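Local structure of gamma-glutamyl phosphate reductase (Saccharomyces cerevisiae, 1VLU) at residues L222-K227 against D239-I244; T275-P280 against I358-T363; S283-V288 against A348-S353; E287-L292 against V298-T303. The protein catalyses the NADPH-dependent reduction of L-gamma-glutamyl phosphate to the corresponding semialdehyde, with release of phosphate, the second step from glutamate toward proline. All blocks are in the same frame, centred on the assembly; numbering follows the deposited sequence.

Interaction 1. Residues L222-K227 against D239-I244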
# COMPACT_ATOMS: atom_id res chain seq x y z
N LEU A 222 -13.55 -1.50 -16.42
CA LEU A 222 -12.19 -0.97 -16.31
C LEU A 222 -11.82 -0.68 -14.85
O LEU A 222 -10.74 -1.06 -14.40
CB LEU A 222 -12.02 0.30 -17.15
CG LEU A 222 -10.67 1.03 -17.02
CD1 LEU A 222 -9.53 0.27 -17.76
CD2 LEU A 222 -10.74 2.49 -17.44
N VAL A 223 -12.73 -0.02 -14.12
CA VAL A 223 -12.58 0.25 -12.69
C VAL A 223 -12.37 -1.04 -11.89
O VAL A 223 -11.44 -1.13 -11.10
CB VAL A 223 -13.79 1.02 -12.12
CG1 VAL A 223 -13.54 1.38 -10.66
CG2 VAL A 223 -14.04 2.26 -12.90
N ARG A 224 -13.24 -2.04 -12.11
CA ARG A 224 -13.13 -3.35 -11.47
C ARG A 224 -11.80 -4.03 -11.72
O ARG A 224 -11.22 -4.61 -10.82
CB ARG A 224 -14.23 -4.28 -11.97
CG ARG A 224 -15.55 -4.05 -11.31
CD ARG A 224 -16.64 -4.86 -11.99
NE ARG A 224 -17.91 -4.59 -11.31
CZ ARG A 224 -18.45 -5.38 -10.39
NH1 ARG A 224 -17.86 -6.52 -10.04
NH2 ARG A 224 -19.59 -5.02 -9.83
N LYS A 225 -11.34 -3.95 -12.96
CA LYS A 225 -10.05 -4.53 -13.33
C LYS A 225 -8.91 -3.83 -12.59
O LYS A 225 -8.05 -4.49 -12.01
CB LYS A 225 -9.85 -4.48 -14.85
CG LYS A 225 -8.79 -5.44 -15.37
N ILE A 226 -8.93 -2.49 -12.61
CA ILE A 226 -7.93 -1.67 -11.91
C ILE A 226 -7.95 -1.97 -10.41
O ILE A 226 -6.91 -2.22 -9.83
CB ILE A 226 -8.14 -0.14 -12.17
CG1 ILE A 226 -7.74 0.23 -13.61
CG2 ILE A 226 -7.34 0.73 -11.16
CD1 ILE A 226 -8.40 1.52 -14.12
N LYS A 227 -9.12 -1.94 -9.79
CA LYS A 227 -9.23 -2.25 -8.37
C LYS A 227 -8.60 -3.58 -7.98
O LYS A 227 -7.94 -3.67 -6.96
CB LYS A 227 -10.69 -2.17 -7.91
CG LYS A 227 -10.96 -1.02 -6.97
CD LYS A 227 -10.32 -1.35 -5.63
CE LYS A 227 -10.26 -0.19 -4.69
NZ LYS A 227 -9.29 -0.54 -3.63
N ASP A 239 -13.33 1.36 -1.65
CA ASP A 239 -13.66 -0.04 -1.35
C ASP A 239 -13.49 -0.96 -2.54
O ASP A 239 -13.70 -0.56 -3.70
CB ASP A 239 -15.09 -0.16 -0.81
CG ASP A 239 -15.22 0.39 0.61
OD1 ASP A 239 -14.54 -0.15 1.53
OD2 ASP A 239 -15.99 1.36 0.80
N GLY A 240 -13.11 -2.20 -2.24
CA GLY A 240 -13.04 -3.25 -3.25
C GLY A 240 -14.41 -3.79 -3.63
O GLY A 240 -15.44 -3.33 -3.12
N ILE A 241 -14.41 -4.77 -4.53
CA ILE A 241 -15.64 -5.44 -4.94
C ILE A 241 -16.21 -6.29 -3.80
O ILE A 241 -15.51 -7.13 -3.24
CB ILE A 241 -15.40 -6.32 -6.19
CG1 ILE A 241 -14.83 -5.48 -7.35
CG2 ILE A 241 -16.70 -7.05 -6.58
CD1 ILE A 241 -14.10 -6.29 -8.39
N CYS A 242 -17.49 -6.04 -3.49
CA CYS A 242 -18.24 -6.77 -2.47
C CYS A 242 -19.15 -7.83 -3.08
O CYS A 242 -19.92 -7.54 -3.98
CB CYS A 242 -19.08 -5.81 -1.64
SG CYS A 242 -18.04 -4.58 -0.80
N SER A 243 -19.07 -9.05 -2.56
CA SER A 243 -19.78 -10.18 -3.12
C SER A 243 -20.89 -10.70 -2.20
O SER A 243 -20.77 -10.69 -1.00
CB SER A 243 -18.82 -11.32 -3.46
OG SER A 243 -17.82 -10.88 -4.37
N ILE A 244 -22.00 -11.12 -2.81
CA ILE A 244 -23.02 -11.85 -2.09
C ILE A 244 -23.10 -13.24 -2.73
O ILE A 244 -23.35 -13.36 -3.92
CB ILE A 244 -24.39 -11.14 -2.13
CG1 ILE A 244 -24.25 -9.68 -1.67
CG2 ILE A 244 -25.41 -11.89 -1.26
CD1 ILE A 244 -25.45 -8.78 -2.03
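R224 and K227, one turn apart on helix 220-228, lie against I241 and the D239-G240 backbone. The helix follows strand 213-217 of the mixed sheet, whereas D239-I244 leads into strand 242-246 of the separate parallel sheet, so the contact joins the two alpha/beta halves of this aldehyde dehydrogenase-like fold. All of the contact across the two segments is van der Waals packing.

The first group is the arginine side chain crossing an isoleucine at about a right angle. Its aliphatic part brings R224 CG to 4.0 Å from I241 CD1; its guanidinium part comes in obliquely, with R224 NH1 3.7 Å from I241 CG2. With chi2 at 171° and chi3 at -180°, the arginine chain runs straight from CG to NE and carries its guanidinium past the isoleucine. The polar work of that group is done by partners beyond the two segments: D345 forms a salt bridge with NE, E274 O accepts from NH2, and T275 OG1 is hydrogen-bonded to NH1. The arginine thus reaches strand 274-278 as well, and I241 packs beside a side chain already held by three partners.

The second group is lysine methylenes over backbone. K227 CD sits 4.1 Å from G240 CA, where the glycine presents only backbone. Cut back to an alanine, the side chain would lose CD and CE, and a gap over the D239-G240 peptide would probably follow. The K227 chain turns at chi2 (-72°), which places CE 3.6 Å from D239 O, a carbon-to-oxygen contact.

Interaction 2. Residues T275-P280 against I358-T363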
# COMPACT_ATOMS: atom_id res chain seq x y z
N THR A 275 -20.82 -7.85 -6.67
CA THR A 275 -21.01 -9.07 -7.45
C THR A 275 -21.99 -9.98 -6.72
O THR A 275 -21.96 -10.11 -5.50
CB THR A 275 -19.67 -9.79 -7.73
OG1 THR A 275 -18.77 -8.88 -8.36
CG2 THR A 275 -19.88 -10.98 -8.66
N LEU A 276 -22.90 -10.55 -7.50
CA LEU A 276 -23.80 -11.59 -7.04
C LEU A 276 -23.25 -12.92 -7.50
O LEU A 276 -23.15 -13.17 -8.69
CB LEU A 276 -25.17 -11.38 -7.67
CG LEU A 276 -26.41 -11.71 -6.84
CD1 LEU A 276 -26.38 -10.96 -5.53
CD2 LEU A 276 -27.60 -11.28 -7.63
N LEU A 277 -22.90 -13.78 -6.55
CA LEU A 277 -22.41 -15.10 -6.88
C LEU A 277 -23.56 -16.07 -6.64
O LEU A 277 -24.05 -16.19 -5.51
CB LEU A 277 -21.16 -15.45 -6.05
CG LEU A 277 -19.88 -14.61 -6.23
CD1 LEU A 277 -18.94 -14.84 -5.08
CD2 LEU A 277 -19.19 -14.97 -7.52
N ILE A 278 -24.01 -16.73 -7.70
CA ILE A 278 -25.23 -17.53 -7.67
C ILE A 278 -24.93 -19.02 -7.82
O ILE A 278 -24.29 -19.44 -8.78
CB ILE A 278 -26.23 -17.09 -8.80
CG1 ILE A 278 -26.70 -15.65 -8.57
CG2 ILE A 278 -27.42 -18.04 -8.86
CD1 ILE A 278 -27.64 -15.14 -9.60
N ASN A 279 -25.38 -19.82 -6.86
CA ASN A 279 -25.35 -21.26 -7.04
C ASN A 279 -26.50 -21.69 -7.96
O ASN A 279 -27.67 -21.38 -7.68
CB ASN A 279 -25.45 -21.97 -5.70
CG ASN A 279 -25.00 -23.42 -5.78
OD1 ASN A 279 -25.54 -24.22 -6.53
ND2 ASN A 279 -23.99 -23.76 -4.98
N PRO A 280 -26.17 -22.39 -9.08
CA PRO A 280 -27.16 -22.87 -10.05
C PRO A 280 -28.25 -23.74 -9.42
O PRO A 280 -29.40 -23.71 -9.88
CB PRO A 280 -26.33 -23.70 -11.03
CG PRO A 280 -24.96 -23.18 -10.92
CD PRO A 280 -24.80 -22.79 -9.47
N ILE A 358 -15.74 -18.78 -2.19
CA ILE A 358 -14.56 -18.35 -1.44
C ILE A 358 -13.40 -18.00 -2.38
O ILE A 358 -12.83 -16.89 -2.29
CB ILE A 358 -14.13 -19.44 -0.43
CG1 ILE A 358 -15.11 -19.48 0.76
CG2 ILE A 358 -12.72 -19.21 0.07
CD1 ILE A 358 -14.92 -20.68 1.66
N GLN A 359 -13.07 -18.93 -3.29
CA GLN A 359 -12.01 -18.71 -4.27
C GLN A 359 -12.23 -17.43 -5.06
O GLN A 359 -11.29 -16.65 -5.22
CB GLN A 359 -11.85 -19.91 -5.22
CG GLN A 359 -11.10 -21.08 -4.59
CD GLN A 359 -11.11 -22.37 -5.44
OE1 GLN A 359 -11.98 -22.56 -6.32
NE2 GLN A 359 -10.16 -23.26 -5.17
N HIS A 360 -13.45 -17.21 -5.53
CA HIS A 360 -13.78 -15.99 -6.27
C HIS A 360 -13.54 -14.73 -5.44
O HIS A 360 -12.97 -13.77 -5.92
CB HIS A 360 -15.26 -15.98 -6.69
CG HIS A 360 -15.55 -16.69 -7.97
ND1 HIS A 360 -16.24 -17.89 -8.01
CD2 HIS A 360 -15.30 -16.36 -9.25
CE1 HIS A 360 -16.37 -18.27 -9.27
NE2 HIS A 360 -15.82 -17.36 -10.04
N ILE A 361 -14.00 -14.76 -4.19
CA ILE A 361 -13.90 -13.63 -3.26
C ILE A 361 -12.46 -13.30 -2.92
O ILE A 361 -12.07 -12.13 -2.84
CB ILE A 361 -14.74 -13.89 -1.99
CG1 ILE A 361 -16.23 -13.78 -2.35
CG2 ILE A 361 -14.37 -12.91 -0.86
CD1 ILE A 361 -17.18 -14.38 -1.34
N ASN A 362 -11.66 -14.35 -2.76
CA ASN A 362 -10.26 -14.20 -2.38
C ASN A 362 -9.34 -13.68 -3.48
O ASN A 362 -8.16 -13.51 -3.24
CB ASN A 362 -9.76 -15.52 -1.79
CG ASN A 362 -10.29 -15.77 -0.41
OD1 ASN A 362 -11.02 -14.95 0.14
ND2 ASN A 362 -9.93 -16.91 0.17
N THR A 363 -9.88 -13.43 -4.68
CA THR A 363 -9.12 -12.81 -5.78
C THR A 363 -9.26 -11.28 -5.79
O THR A 363 -8.58 -10.60 -6.56
CB THR A 363 -9.53 -13.33 -7.16
OG1 THR A 363 -10.88 -12.96 -7.42
CG2 THR A 363 -9.39 -14.86 -7.25
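L277 meets H360 and I361 in an apolar helix-on-sheet contact, made where helix 354-361 covers strand 274-278 of the parallel sheet. The contact is small, 122 Å² with both sides summed, and rests on the forked end of one leucine, each methyl having its own main partner.

CD2 forms a CH-pi contact. It lies 4.3 Å from the centroid of the H360 ring and 22° off the ring normal, so the methyl comes over a face, displaced toward the rim on the CG side; L277 CD2 to H360 CG is 4.1 Å. The other methyl, CD1, is 4.0 Å from I361 CG1. I361 gets there because CG1 stands beside its backbone N (chi1 -72°), with I361 CD1 4.2 Å from L277 CD1 and the two chains crossing at a slant. Shortening L277 to an alanine would take away both methyls and is likely to leave the imidazole face without its CH-pi partner and a gap beside I361.

Polar groups near the contact are bonded on the helix side. T363 OG1 donates to H360 O at 2.7 Å, while H360 ND1 has a weak bond to S356 O. Just beyond, N362 O accepts from R24 of the second subunit, so the turn after the helix also reaches the dimer partner. K349 and S243, on the strands flanking 274-278, pack beside L277.

A central strand sending a branched aliphatic residue into the helix layer above it is the ordinary packing of a three-layer alpha/beta/alpha domain with a parallel sheet, here in the ALDH-like fold.

Interaction 3. Residues S283-V288 against A348-S353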
# COMPACT_ATOMS: atom_id res chain seq x y z
N SER A 283 -32.83 -22.75 -6.04
CA SER A 283 -34.10 -22.76 -6.78
C SER A 283 -34.67 -21.36 -6.93
O SER A 283 -34.70 -20.60 -5.97
CB SER A 283 -35.15 -23.66 -6.10
OG SER A 283 -34.73 -25.01 -6.02
N LYS A 284 -35.12 -21.05 -8.15
CA LYS A 284 -35.74 -19.76 -8.47
C LYS A 284 -34.75 -18.61 -8.36
O LYS A 284 -35.14 -17.46 -8.15
CB LYS A 284 -36.98 -19.50 -7.59
CG LYS A 284 -38.11 -20.53 -7.71
CD LYS A 284 -38.68 -20.86 -6.32
CE LYS A 284 -40.19 -21.14 -6.35
NZ LYS A 284 -40.97 -19.87 -6.50
N TRP A 285 -33.46 -18.92 -8.52
CA TRP A 285 -32.39 -17.93 -8.45
C TRP A 285 -32.61 -16.78 -9.42
O TRP A 285 -32.12 -15.67 -9.19
CB TRP A 285 -31.01 -18.56 -8.65
CG TRP A 285 -30.80 -19.26 -9.96
CD1 TRP A 285 -30.88 -20.60 -10.18
CD2 TRP A 285 -30.45 -18.67 -11.22
NE1 TRP A 285 -30.61 -20.89 -11.49
CE2 TRP A 285 -30.34 -19.72 -12.16
CE3 TRP A 285 -30.21 -17.35 -11.65
CZ2 TRP A 285 -30.02 -19.50 -13.51
CZ3 TRP A 285 -29.89 -17.13 -12.99
CH2 TRP A 285 -29.79 -18.20 -13.90
N TRP A 286 -33.35 -17.05 -10.50
CA TRP A 286 -33.66 -16.04 -11.52
C TRP A 286 -34.66 -15.02 -11.01
O TRP A 286 -34.63 -13.87 -11.43
CB TRP A 286 -34.16 -16.69 -12.83
CG TRP A 286 -35.27 -17.64 -12.61
CD1 TRP A 286 -36.60 -17.36 -12.56
CD2 TRP A 286 -35.15 -19.05 -12.37
NE1 TRP A 286 -37.32 -18.50 -12.31
CE2 TRP A 286 -36.45 -19.55 -12.19
CE3 TRP A 286 -34.06 -19.93 -12.29
CZ2 TRP A 286 -36.71 -20.90 -11.94
CZ3 TRP A 286 -34.32 -21.28 -12.05
CH2 TRP A 286 -35.62 -21.74 -11.87
N GLU A 287 -35.52 -15.43 -10.07
CA GLU A 287 -36.51 -14.52 -9.49
C GLU A 287 -35.84 -13.41 -8.70
O GLU A 287 -36.42 -12.35 -8.49
CB GLU A 287 -37.50 -15.27 -8.61
CG GLU A 287 -38.54 -16.07 -9.38
CD GLU A 287 -39.66 -16.61 -8.49
OE1 GLU A 287 -39.79 -16.14 -7.33
OE2 GLU A 287 -40.42 -17.50 -8.94
N VAL A 288 -34.61 -13.69 -8.26
CA VAL A 288 -33.78 -12.75 -7.53
C VAL A 288 -33.25 -11.66 -8.47
O VAL A 288 -33.34 -10.47 -8.15
CB VAL A 288 -32.63 -13.48 -6.78
CG1 VAL A 288 -31.57 -12.52 -6.28
CG2 VAL A 288 -33.20 -14.27 -5.61
N ALA A 348 -23.18 -10.27 -12.01
CA ALA A 348 -23.71 -11.56 -11.58
C ALA A 348 -23.02 -12.71 -12.31
O ALA A 348 -22.87 -12.68 -13.53
CB ALA A 348 -25.20 -11.62 -11.79
N LYS A 349 -22.58 -13.71 -11.56
CA LYS A 349 -22.00 -14.91 -12.15
C LYS A 349 -22.28 -16.15 -11.31
O LYS A 349 -22.69 -16.04 -10.15
CB LYS A 349 -20.50 -14.73 -12.37
CG LYS A 349 -19.69 -14.47 -11.13
CD LYS A 349 -18.36 -13.81 -11.47
CE LYS A 349 -18.55 -12.34 -11.78
NZ LYS A 349 -17.26 -11.64 -11.98
N PHE A 350 -22.08 -17.33 -11.91
CA PHE A 350 -22.30 -18.59 -11.19
C PHE A 350 -21.16 -18.94 -10.23
O PHE A 350 -20.01 -18.58 -10.45
CB PHE A 350 -22.55 -19.77 -12.15
CG PHE A 350 -23.91 -19.76 -12.83
CD1 PHE A 350 -25.08 -19.57 -12.09
CD2 PHE A 350 -24.01 -19.97 -14.20
CE1 PHE A 350 -26.33 -19.58 -12.72
CE2 PHE A 350 -25.26 -19.98 -14.84
CZ PHE A 350 -26.42 -19.78 -14.09
N VAL A 351 -21.51 -19.64 -9.16
CA VAL A 351 -20.55 -20.23 -8.25
C VAL A 351 -21.18 -21.51 -7.74
O VAL A 351 -22.25 -21.48 -7.14
CB VAL A 351 -20.24 -19.30 -7.08
N THR A 352 -20.52 -22.64 -7.98
CA THR A 352 -21.14 -23.95 -7.81
C THR A 352 -20.97 -24.59 -6.44
O THR A 352 -21.47 -25.70 -6.20
CB THR A 352 -20.65 -24.93 -8.89
OG1 THR A 352 -19.23 -24.82 -8.99
CG2 THR A 352 -21.27 -24.58 -10.24
N SER A 353 -20.28 -23.91 -5.53
CA SER A 353 -20.12 -24.41 -4.15
C SER A 353 -19.70 -23.26 -3.25
O SER A 353 -19.44 -22.16 -3.74
CB SER A 353 -19.08 -25.54 -4.11
OG SER A 353 -17.82 -25.07 -4.55
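W285 and F350 make a T-shaped (edge-to-face) aromatic pair that carries essentially all of this contact. The edge of F350 is driven at the face of the six-membered ring of W285: the planes stand at 86° and the centroids are 5.2 Å apart. F350 CZ lies 3.7 Å from W285 CZ2, and its neighbour CE1 is 3.8 Å from that same carbon, offset toward the rim of the indole.

Helix 285-296 links strand 274-278 to strand 301-302 in a beta-alpha-beta crossover. Strand 347-350 lies between those two in the parallel sheet, so F350, at its end, meets the crossover helix that passes over it. P280 and L306 also pack against F350, and I278 against W285.

The tryptophan is turned so that CG falls between its backbone N and carbonyl carbon (chi1 59°), a crowded position that directs the indole toward F350 and strand 347-350. Its second face is used too: W286 CE3 sits 3.6 Å above the plane on the side opposite F350, which probably limits turning of the indole about chi2.

Interaction 4. Residues E287-L292 against V298-T303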
# COMPACT_ATOMS: atom_id res chain seq x y z
N GLU A 287 -35.52 -15.43 -10.07
CA GLU A 287 -36.51 -14.52 -9.49
C GLU A 287 -35.84 -13.41 -8.70
O GLU A 287 -36.42 -12.35 -8.49
CB GLU A 287 -37.50 -15.27 -8.61
CG GLU A 287 -38.54 -16.07 -9.38
CD GLU A 287 -39.66 -16.61 -8.49
OE1 GLU A 287 -39.79 -16.14 -7.33
OE2 GLU A 287 -40.42 -17.50 -8.94
N VAL A 288 -34.61 -13.69 -8.26
CA VAL A 288 -33.78 -12.75 -7.53
C VAL A 288 -33.25 -11.66 -8.47
O VAL A 288 -33.34 -10.47 -8.15
CB VAL A 288 -32.63 -13.48 -6.78
CG1 VAL A 288 -31.57 -12.52 -6.28
CG2 VAL A 288 -33.20 -14.27 -5.61
N LEU A 289 -32.71 -12.07 -9.62
CA LEU A 289 -32.26 -11.13 -10.66
C LEU A 289 -33.43 -10.34 -11.26
O LEU A 289 -33.33 -9.12 -11.45
CB LEU A 289 -31.50 -11.83 -11.78
CG LEU A 289 -30.22 -12.61 -11.49
CD1 LEU A 289 -29.58 -13.09 -12.79
CD2 LEU A 289 -29.23 -11.76 -10.68
N GLU A 290 -34.54 -11.01 -11.53
CA GLU A 290 -35.70 -10.31 -12.08
C GLU A 290 -36.29 -9.37 -11.04
O GLU A 290 -36.80 -8.32 -11.39
CB GLU A 290 -36.74 -11.27 -12.67
CG GLU A 290 -37.72 -11.87 -11.68
CD GLU A 290 -38.54 -13.02 -12.24
OE1 GLU A 290 -38.18 -13.55 -13.33
OE2 GLU A 290 -39.55 -13.41 -11.59
N ASN A 291 -36.19 -9.73 -9.77
CA ASN A 291 -36.62 -8.84 -8.69
C ASN A 291 -35.72 -7.59 -8.58
O ASN A 291 -36.19 -6.52 -8.22
CB ASN A 291 -36.68 -9.60 -7.36
CG ASN A 291 -36.91 -8.70 -6.16
OD1 ASN A 291 -37.99 -8.14 -5.99
ND2 ASN A 291 -35.89 -8.57 -5.33
N LEU A 292 -34.44 -7.74 -8.88
CA LEU A 292 -33.52 -6.60 -8.86
C LEU A 292 -33.79 -5.65 -10.01
O LEU A 292 -33.73 -4.43 -9.85
CB LEU A 292 -32.07 -7.07 -8.93
CG LEU A 292 -31.40 -7.46 -7.61
CD1 LEU A 292 -30.28 -8.44 -7.87
CD2 LEU A 292 -30.87 -6.21 -6.90
N VAL A 298 -32.44 -2.15 -11.36
CA VAL A 298 -31.01 -2.45 -11.42
C VAL A 298 -30.63 -3.13 -12.74
O VAL A 298 -31.28 -4.08 -13.17
CB VAL A 298 -30.58 -3.34 -10.22
CG1 VAL A 298 -29.10 -3.71 -10.30
CG2 VAL A 298 -30.88 -2.65 -8.90
N THR A 299 -29.56 -2.62 -13.36
CA THR A 299 -28.93 -3.27 -14.52
C THR A 299 -27.96 -4.33 -14.05
O THR A 299 -27.14 -4.10 -13.15
CB THR A 299 -28.20 -2.25 -15.44
OG1 THR A 299 -29.16 -1.34 -15.98
CG2 THR A 299 -27.49 -2.96 -16.59
N ILE A 300 -28.04 -5.49 -14.69
CA ILE A 300 -27.27 -6.66 -14.28
C ILE A 300 -26.22 -6.97 -15.35
O ILE A 300 -26.55 -7.28 -16.49
CB ILE A 300 -28.20 -7.88 -14.01
CG1 ILE A 300 -29.12 -7.58 -12.82
CG2 ILE A 300 -27.40 -9.15 -13.72
CD1 ILE A 300 -30.33 -8.46 -12.75
N HIS A 301 -24.95 -6.87 -14.97
CA HIS A 301 -23.86 -7.20 -15.88
C HIS A 301 -23.46 -8.66 -15.74
O HIS A 301 -22.60 -9.02 -14.93
CB HIS A 301 -22.67 -6.26 -15.66
CG HIS A 301 -23.03 -4.81 -15.82
ND1 HIS A 301 -23.53 -4.05 -14.78
CD2 HIS A 301 -22.96 -3.98 -16.89
CE1 HIS A 301 -23.75 -2.82 -15.21
NE2 HIS A 301 -23.41 -2.75 -16.48
N ALA A 302 -24.11 -9.50 -16.55
CA ALA A 302 -24.00 -10.95 -16.47
C ALA A 302 -22.81 -11.49 -17.27
O ALA A 302 -22.38 -10.87 -18.23
CB ALA A 302 -25.28 -11.59 -16.95
N THR A 303 -22.29 -12.64 -16.85
CA THR A 303 -21.36 -13.39 -17.70
C THR A 303 -22.20 -14.08 -18.76
O THR A 303 -23.40 -14.30 -18.56
CB THR A 303 -20.52 -14.44 -16.90
OG1 THR A 303 -21.39 -15.33 -16.18
CG2 THR A 303 -19.55 -13.78 -15.94
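I300 drives its CD1 methyl against the backbone of L289, and V298 closes on the carbonyl of L292, so the chain leaving helix 285-296 folds back along the helix it has just left. This return leads into strand 301-302, an outermost strand of the parallel sheet within the chain, and completes the crossover from strand 274-278.

The tight part is centred on two helix carbonyls. I300 CD1 lies 3.3 Å from L289 O and 3.7 Å from L289 CB; CG1 beside the backbone N (chi1 -64°) lets the methyl reach in between L289 and L292. At L292 the carbonyl takes the one hydrogen bond between the segments, from V298 N at 3.0 Å, fairly straight at the hydrogen (161°). V298 CB comes to 3.4 Å from the same L292 O, so polar and apolar contacts share one atom. L292 CD2 and V298 CG2, at 4.1 Å, add a looser apolar touch.

On the outer side the segments part. E290, N291 and T299, all partly exposed, turn their CB atoms away from the opposing segment and bury no surface against it; E290 leans on Y310 and L314 of helix 304-317 instead. T293 OG1 ties the return further, bonding V298 O and, weakly, L289 O.

The chemistry therefore divides in two: the buried side is apolar, with V298 CB and I300 CD1 crowding the two helix carbonyls, and its single polar link between the segments is made by backbone, V298 N satisfying the carbonyl of L292.

How the interactions relate
All four contacts reach one parallel sheet, and of the four, interaction 1 is the one that joins it to the other alpha/beta half. Interactions 1 and 2 meet through neighbouring strands: I244 O to L277 N is 2.7 Å, and S243 CB packs 3.7 Å from I361 CG1. Interaction 2 closes a loop within which interactions 3 and 4 are nested; I278 N lies 2.9 Å from K349 O, bridging interactions 2 and 3. Interactions 3 and 4, centres 10 Å apart, both use helix 285-296, their segments overlapping at E287 and V288, which make no contact across either. L276 CD2 is 3.5 Å from L289 CD2, linking interactions 2 and 4. Interaction 1 touches neither 3 nor 4.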